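Pseudoalteromonas arctica PAMC 21717 (Pseudoalteromonas arctica, PDB 5YL7) is a cold-active serine protease of the subtilase family that binds calcium and hydrolyses peptide bonds in proteins. Local coordinates at residues Ser62-Arg73 with Arg131-Asp142. Residues are numbered along the deposited sequence; the frame is centred on the assembly and turned at random.
Sequences SNLSVANDGGGR and RVLGKCGGLTSD. With CA (calcium ion), chain D; CA (calcium ion), chain E.
The carboxylate of D142 takes three donors from 62-73, one of them charged. Its OD2 accepts the backbone N of S62 at 3.0 Å, while OD1 receives the S62 hydroxyl on its syn side and R73 NH2 on its anti side, the latter a salt bridge of 2.9 Å. S62 OG and R73 NH2 arrive from the same face of the carboxylate, whose plane stands 61° from that of the guanidinium; the R73 chain, extended from CG to NE, carries NH2 this far, and NH2 also pairs with D145. With alanine in place of D142, S62 N and OG would probably lose these acceptors and R73 would be left with only part of its counter-charge.

In this subtilisin-like fold, 131-142 runs from the end of a parallel strand of the central sheet into helix 140-150, and a type II turn, G134 to G137, lies against the short helix 64-67. Here R131, its CG anti to the backbone N (chi1 177°), turns its guanidinium end-on to the helix's C-terminal end: NH1 and NH2 both grip A67 O, NH2 at 2.9 Å from above the carbonyl plane and NH1 within it. NH1 also bonds D59, which with D69 OD2 binds one calcium; D69 bridges this ion and a second one held by the G71 and G72 carbonyls. K135 N donates to V66 O at 2.9 Å, and V66 CG1 lies 3.3 Å from G137 O. Bent at chi3, the K135 chain lays CD 3.7 Å from N68 CG, and its NZ pairs with E88 and reaches S65 O through a water.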
ATOM      1  N   SER A  62      -3.465 -14.000  14.685  1.00  8.66           N
ATOM      2  CA  SER A  62      -3.549 -14.932  15.862  1.00  9.93           C
ATOM      3  C   SER A  62      -4.826 -15.750  15.861  1.00 11.48           C
ATOM      4  O   SER A  62      -4.784 -16.926  16.317  1.00 15.41           O
ATOM      5  CB  SER A  62      -3.457 -14.072  17.172  1.00 11.93           C
ATOM      6  OG  SER A  62      -2.368 -13.252  17.232  1.00 14.83           O
ATOM      7  N   ASN A  63      -5.927 -15.246  15.367  1.00 10.17           N
ATOM      8  CA  ASN A  63      -7.216 -15.977  15.382  1.00 10.71           C
ATOM      9  C   ASN A  63      -7.263 -16.982  14.264  1.00 12.49           C
ATOM     10  O   ASN A  63      -7.065 -16.587  13.074  1.00 10.75           O
ATOM     11  CB  ASN A  63      -8.310 -14.940  15.326  1.00 13.33           C
ATOM     12  CG  ASN A  63      -9.703 -15.521  15.232  1.00 16.41           C
ATOM     13  OD1 ASN A  63     -10.055 -16.307  14.372  1.00 17.86           O
ATOM     14  ND2 ASN A  63     -10.590 -14.980  16.042  1.00 23.69           N
ATOM     15  N   LEU A  64      -7.428 -18.254  14.549  1.00 13.02           N
ATOM     16  CA  LEU A  64      -7.317 -19.285  13.557  1.00 13.65           C
ATOM     17  C   LEU A  64      -8.396 -19.140  12.499  1.00 12.18           C
ATOM     18  O   LEU A  64      -8.107 -19.469  11.338  1.00 11.81           O
ATOM     19  CB  LEU A  64      -7.433 -20.699  14.245  1.00 17.50           C
ATOM     20  CG  LEU A  64      -5.989 -21.230  14.513  1.00 20.93           C
ATOM     21  CD1 LEU A  64      -5.234 -20.477  15.581  1.00 22.21           C
ATOM     22  CD2 LEU A  64      -6.041 -22.713  14.864  1.00 26.24           C
ATOM     23  N   SER A  65      -9.588 -18.686  12.857  1.00 13.45           N
ATOM     24  CA  SER A  65     -10.673 -18.583  11.892  1.00 14.27           C
ATOM     25  C   SER A  65     -10.319 -17.484  10.863  1.00 14.11           C
ATOM     26  O   SER A  65     -10.606 -17.605   9.668  1.00 14.22           O
ATOM     27  CB  SER A  65     -12.026 -18.245  12.568  1.00 18.34           C
ATOM     28  OG  SER A  65     -12.293 -19.404  13.335  1.00 28.20           O
ATOM     29  N   VAL A  66      -9.763 -16.385  11.324  1.00 10.52           N
ATOM     30  CA  VAL A  66      -9.377 -15.275  10.466  1.00  9.89           C
ATOM     31  C   VAL A  66      -8.187 -15.750   9.632  1.00  9.11           C
ATOM     32  O   VAL A  66      -8.118 -15.493   8.400  1.00  8.71           O
ATOM     33  CB  VAL A  66      -9.002 -14.046  11.287  1.00  9.05           C
ATOM     34  CG1 VAL A  66      -8.515 -12.938  10.417  1.00  9.79           C
ATOM     35  CG2 VAL A  66     -10.234 -13.549  12.087  1.00 10.50           C
ATOM     36  N   ALA A  67      -7.238 -16.425  10.224  1.00  7.54           N
ATOM     37  CA  ALA A  67      -5.995 -16.790   9.579  1.00  8.27           C
ATOM     38  C   ALA A  67      -6.243 -17.724   8.394  1.00  7.32           C
ATOM     39  O   ALA A  67      -5.571 -17.613   7.364  1.00  7.88           O
ATOM     40  CB  ALA A  67      -5.082 -17.507  10.534  1.00  9.00           C
ATOM     41  N   ASN A  68      -7.125 -18.724   8.507  1.00  7.25           N
ATOM     42  CA  ASN A  68      -7.521 -19.567   7.420  1.00  7.48           C
ATOM     43  C   ASN A  68      -6.320 -20.272   6.874  1.00  7.62           C
ATOM     44  O   ASN A  68      -6.300 -20.543   5.656  1.00  8.47           O
ATOM     45  CB  ASN A  68      -8.246 -18.771   6.316  1.00  8.85           C
ATOM     46  CG  ASN A  68      -8.877 -19.630   5.252  1.00  9.19           C
ATOM     47  OD1 ASN A  68      -9.384 -20.730   5.548  1.00 11.35           O
ATOM     48  ND2 ASN A  68      -8.829 -19.217   4.002  1.00  9.57           N
ATOM     49  N   ASP A  69      -5.365 -20.683   7.683  1.00  7.85           N
ATOM     50  CA  ASP A  69      -4.156 -21.373   7.237  1.00  8.29           C
ATOM     51  C   ASP A  69      -3.722 -22.488   8.188  1.00  8.86           C
ATOM     52  O   ASP A  69      -2.657 -23.020   8.017  1.00 11.28           O
ATOM     53  CB  ASP A  69      -3.018 -20.355   7.034  1.00  7.58           C
ATOM     54  CG  ASP A  69      -2.535 -19.732   8.288  1.00  8.35           C
ATOM     55  OD1 ASP A  69      -3.085 -20.054   9.384  1.00  7.88           O
ATOM     56  OD2 ASP A  69      -1.499 -18.965   8.248  1.00  7.37           O
ATOM     57  N   GLY A  70      -4.573 -22.820   9.135  1.00 10.64           N
ATOM     58  CA  GLY A  70      -4.326 -23.997   9.982  1.00 12.07           C
ATOM     59  C   GLY A  70      -3.723 -23.665  11.302  1.00 13.61           C
ATOM     60  O   GLY A  70      -3.612 -24.597  12.172  1.00 15.66           O
ATOM     61  N   GLY A  71      -3.377 -22.434  11.664  1.00 10.58           N
ATOM     62  CA  GLY A  71      -2.771 -22.107  12.920  1.00 11.50           C
ATOM     63  C   GLY A  71      -2.636 -20.642  13.095  1.00  9.81           C
ATOM     64  O   GLY A  71      -3.019 -19.794  12.244  1.00  8.73           O
ATOM     65  N   GLY A  72      -2.129 -20.286  14.243  1.00 10.17           N
ATOM     66  CA  GLY A  72      -1.837 -18.900  14.633  1.00  9.08           C
ATOM     67  C   GLY A  72      -0.662 -18.315  13.975  1.00  8.92           C
ATOM     68  O   GLY A  72      -0.339 -18.622  12.805  1.00  8.07           O
ATOM     69  N   ARG A  73       0.060 -17.459  14.644  1.00  7.87           N
ATOM     70  CA  ARG A  73       1.165 -16.742  14.031  1.00  7.79           C
ATOM     71  C   ARG A  73       2.141 -17.677  13.422  1.00  8.13           C
ATOM     72  O   ARG A  73       2.503 -18.707  14.006  1.00  9.66           O
ATOM     73  CB  ARG A  73       1.767 -15.682  14.998  1.00  8.24           C
ATOM     74  CG  ARG A  73       0.759 -14.619  15.383  1.00  7.41           C
ATOM     75  CD  ARG A  73       1.479 -13.525  16.219  1.00  8.44           C
ATOM     76  NE  ARG A  73       0.596 -12.399  16.405  1.00  8.13           N
ATOM     77  CZ  ARG A  73       0.865 -11.344  17.190  1.00  8.16           C
ATOM     78  NH1 ARG A  73       1.998 -11.317  17.864  1.00  9.79           N
ATOM     79  NH2 ARG A  73       0.035 -10.371  17.161  1.00  8.50           N
ATOM     80  N   ARG A 131       1.515 -10.287   6.936  1.00  4.84           N
ATOM     81  CA  ARG A 131       0.148 -10.679   6.824  1.00  5.21           C
ATOM     82  C   ARG A 131      -0.582 -10.359   8.122  1.00  5.11           C
ATOM     83  O   ARG A 131      -0.284 -10.963   9.153  1.00  5.60           O
ATOM     84  CB  ARG A 131      -0.044 -12.143   6.380  1.00  5.81           C
ATOM     85  CG  ARG A 131      -1.459 -12.567   6.336  1.00  5.91           C
ATOM     86  CD  ARG A 131      -1.614 -13.876   5.571  1.00  5.54           C
ATOM     87  NE  ARG A 131      -3.024 -14.171   5.473  1.00  5.92           N
ATOM     88  CZ  ARG A 131      -3.743 -15.094   6.125  1.00  5.63           C
ATOM     89  NH1 ARG A 131      -3.154 -15.929   6.944  1.00  7.21           N
ATOM     90  NH2 ARG A 131      -5.037 -15.145   5.974  1.00  6.20           N
ATOM     91  N   VAL A 132      -1.532  -9.448   8.060  1.00  5.71           N
ATOM     92  CA  VAL A 132      -2.299  -9.016   9.221  1.00  5.82           C
ATOM     93  C   VAL A 132      -3.765  -9.073   9.010  1.00  6.44           C
ATOM     94  O   VAL A 132      -4.518  -8.922  10.013  1.00  6.94           O
ATOM     95  CB  VAL A 132      -1.861  -7.608   9.670  1.00  6.40           C
ATOM     96  CG1 VAL A 132      -0.361  -7.522  10.020  1.00  6.89           C
ATOM     97  CG2 VAL A 132      -2.241  -6.549   8.659  1.00  5.69           C
ATOM     98  N   LEU A 133      -4.239  -9.326   7.815  1.00  5.83           N
ATOM     99  CA  LEU A 133      -5.677  -9.372   7.451  1.00  6.43           C
ATOM    100  C   LEU A 133      -6.018 -10.728   6.859  1.00  6.79           C
ATOM    101  O   LEU A 133      -5.289 -11.243   5.996  1.00  6.35           O
ATOM    102  CB  LEU A 133      -6.040  -8.331   6.425  1.00  6.97           C
ATOM    103  CG  LEU A 133      -5.623  -6.875   6.697  1.00  7.16           C
ATOM    104  CD1 LEU A 133      -6.020  -5.994   5.527  1.00  8.29           C
ATOM    105  CD2 LEU A 133      -6.280  -6.360   7.964  1.00  9.78           C
ATOM    106  N   GLY A 134      -7.102 -11.314   7.339  1.00  6.83           N
ATOM    107  CA  GLY A 134      -7.660 -12.550   6.816  1.00  6.84           C
ATOM    108  C   GLY A 134      -9.119 -12.496   6.646  1.00  6.79           C
ATOM    109  O   GLY A 134      -9.713 -11.471   6.272  1.00  7.03           O
ATOM    110  N   LYS A 135      -9.779 -13.643   6.892  1.00  7.20           N
ATOM    111  CA  LYS A 135     -11.251 -13.648   6.717  1.00  8.60           C
ATOM    112  C   LYS A 135     -11.926 -12.708   7.710  1.00  7.99           C
ATOM    113  O   LYS A 135     -11.636 -12.850   8.932  1.00 10.50           O
ATOM    114  CB  LYS A 135     -11.779 -15.046   6.955  1.00  9.29           C
ATOM    115  CG  LYS A 135     -11.389 -16.034   5.849  1.00  9.20           C
ATOM    116  CD  LYS A 135     -11.721 -17.467   6.212  1.00 11.62           C
ATOM    117  CE  LYS A 135     -13.182 -17.696   6.191  1.00 13.89           C
ATOM    118  NZ  LYS A 135     -13.531 -19.159   6.457  1.00 15.57           N
ATOM    119  N   CYS A 136     -12.694 -11.796   7.206  1.00  9.24           N
ATOM    120  CA  CYS A 136     -13.447 -10.797   8.034  1.00 10.66           C
ATOM    121  C   CYS A 136     -12.540  -9.669   8.460  1.00 12.76           C
ATOM    122  O   CYS A 136     -13.063  -8.719   9.150  1.00 16.10           O
ATOM    123  CB  CYS A 136     -14.131 -11.399   9.276  1.00 11.86           C
ATOM    124  SG  CYS A 136     -15.217 -12.760   8.843  1.00 14.62           S
ATOM    125  N   GLY A 137     -11.291  -9.553   8.018  1.00  9.35           N
ATOM    126  CA  GLY A 137     -10.443  -8.419   8.341  1.00 10.13           C
ATOM    127  C   GLY A 137      -9.336  -8.834   9.244  1.00  9.58           C
ATOM    128  O   GLY A 137      -8.767  -9.896   9.174  1.00  8.97           O
ATOM    129  N   GLY A 138      -8.889  -7.886  10.134  1.00  9.76           N
ATOM    130  CA  GLY A 138      -7.806  -8.085  11.055  1.00  9.70           C
ATOM    131  C   GLY A 138      -7.996  -7.434  12.414  1.00 10.32           C
ATOM    132  O   GLY A 138      -8.813  -6.549  12.519  1.00 13.43           O
ATOM    133  N   LEU A 139      -7.258  -7.952  13.339  1.00  9.24           N
ATOM    134  CA  LEU A 139      -7.297  -7.474  14.736  1.00  8.72           C
ATOM    135  C   LEU A 139      -6.314  -6.333  14.933  1.00  9.14           C
ATOM    136  O   LEU A 139      -5.142  -6.444  14.516  1.00  8.06           O
ATOM    137  CB  LEU A 139      -6.915  -8.612  15.609  1.00 11.85           C
ATOM    138  CG  LEU A 139      -7.015  -8.462  17.133  1.00 17.96           C
ATOM    139  CD1 LEU A 139      -8.447  -8.068  17.582  1.00 22.57           C
ATOM    140  CD2 LEU A 139      -6.597  -9.752  17.878  1.00 22.56           C
ATOM    141  N   THR A 140      -6.751  -5.267  15.592  1.00 10.09           N
ATOM    142  CA  THR A 140      -5.879  -4.148  15.900  1.00 10.85           C
ATOM    143  C   THR A 140      -4.580  -4.576  16.500  1.00  8.86           C
ATOM    144  O   THR A 140      -3.487  -4.054  16.102  1.00  8.33           O
ATOM    145  CB  THR A 140      -6.656  -3.150  16.851  1.00 12.07           C
ATOM    146  OG1 THR A 140      -7.849  -2.830  16.163  1.00 17.33           O
ATOM    147  CG2 THR A 140      -5.739  -1.951  17.223  1.00 14.17           C
ATOM    148  N   SER A 141      -4.541  -5.509  17.419  1.00  9.11           N
ATOM    149  CA  SER A 141      -3.358  -5.883  18.073  1.00 10.26           C
ATOM    150  C   SER A 141      -2.337  -6.671  17.150  1.00  8.89           C
ATOM    151  O   SER A 141      -1.132  -6.541  17.302  1.00 10.05           O
ATOM    152  CB  SER A 141      -3.603  -6.679  19.389  1.00 14.04           C
ATOM    153  OG  SER A 141      -4.447  -7.677  19.083  1.00 17.01           O
ATOM    154  N   ASP A 142      -2.929  -7.458  16.227  1.00  7.96           N
ATOM    155  CA  ASP A 142      -2.071  -8.108  15.243  1.00  7.83           C
ATOM    156  C   ASP A 142      -1.476  -7.089  14.277  1.00  6.29           C
ATOM    157  O   ASP A 142      -0.288  -7.218  13.906  1.00  7.29           O
ATOM    158  CB  ASP A 142      -2.862  -9.146  14.451  1.00  7.37           C
ATOM    159  CG  ASP A 142      -3.302 -10.376  15.268  1.00  8.41           C
ATOM    160  OD1 ASP A 142      -2.701 -10.672  16.313  1.00  9.23           O
ATOM    161  OD2 ASP A 142      -4.138 -11.117  14.697  1.00  8.21           O
TER
HETATM  162 CA    CA D 802      -1.289 -19.005  10.723  1.00  7.63          CA
HETATM  163 CA    CA E 803       0.496 -18.175   7.326  1.00  5.94          CA
HETATM  164  O   HOH W   1      -6.490 -12.450  15.450  1.00 20.86           O
HETATM  165  O   HOH W   2     -12.125 -19.719   8.834  1.00 21.97           O
HETATM  166  O   HOH W   3      -1.872 -16.736  10.918  1.00  7.81           O
HETATM  167  O   HOH W   4      -0.420 -21.164  10.956  1.00 11.03           O
HETATM  168  O   HOH W   5       0.817 -20.451   6.793  1.00  9.25           O
HETATM  169  O   HOH W   6      -0.498 -18.152   5.193  1.00  7.44           O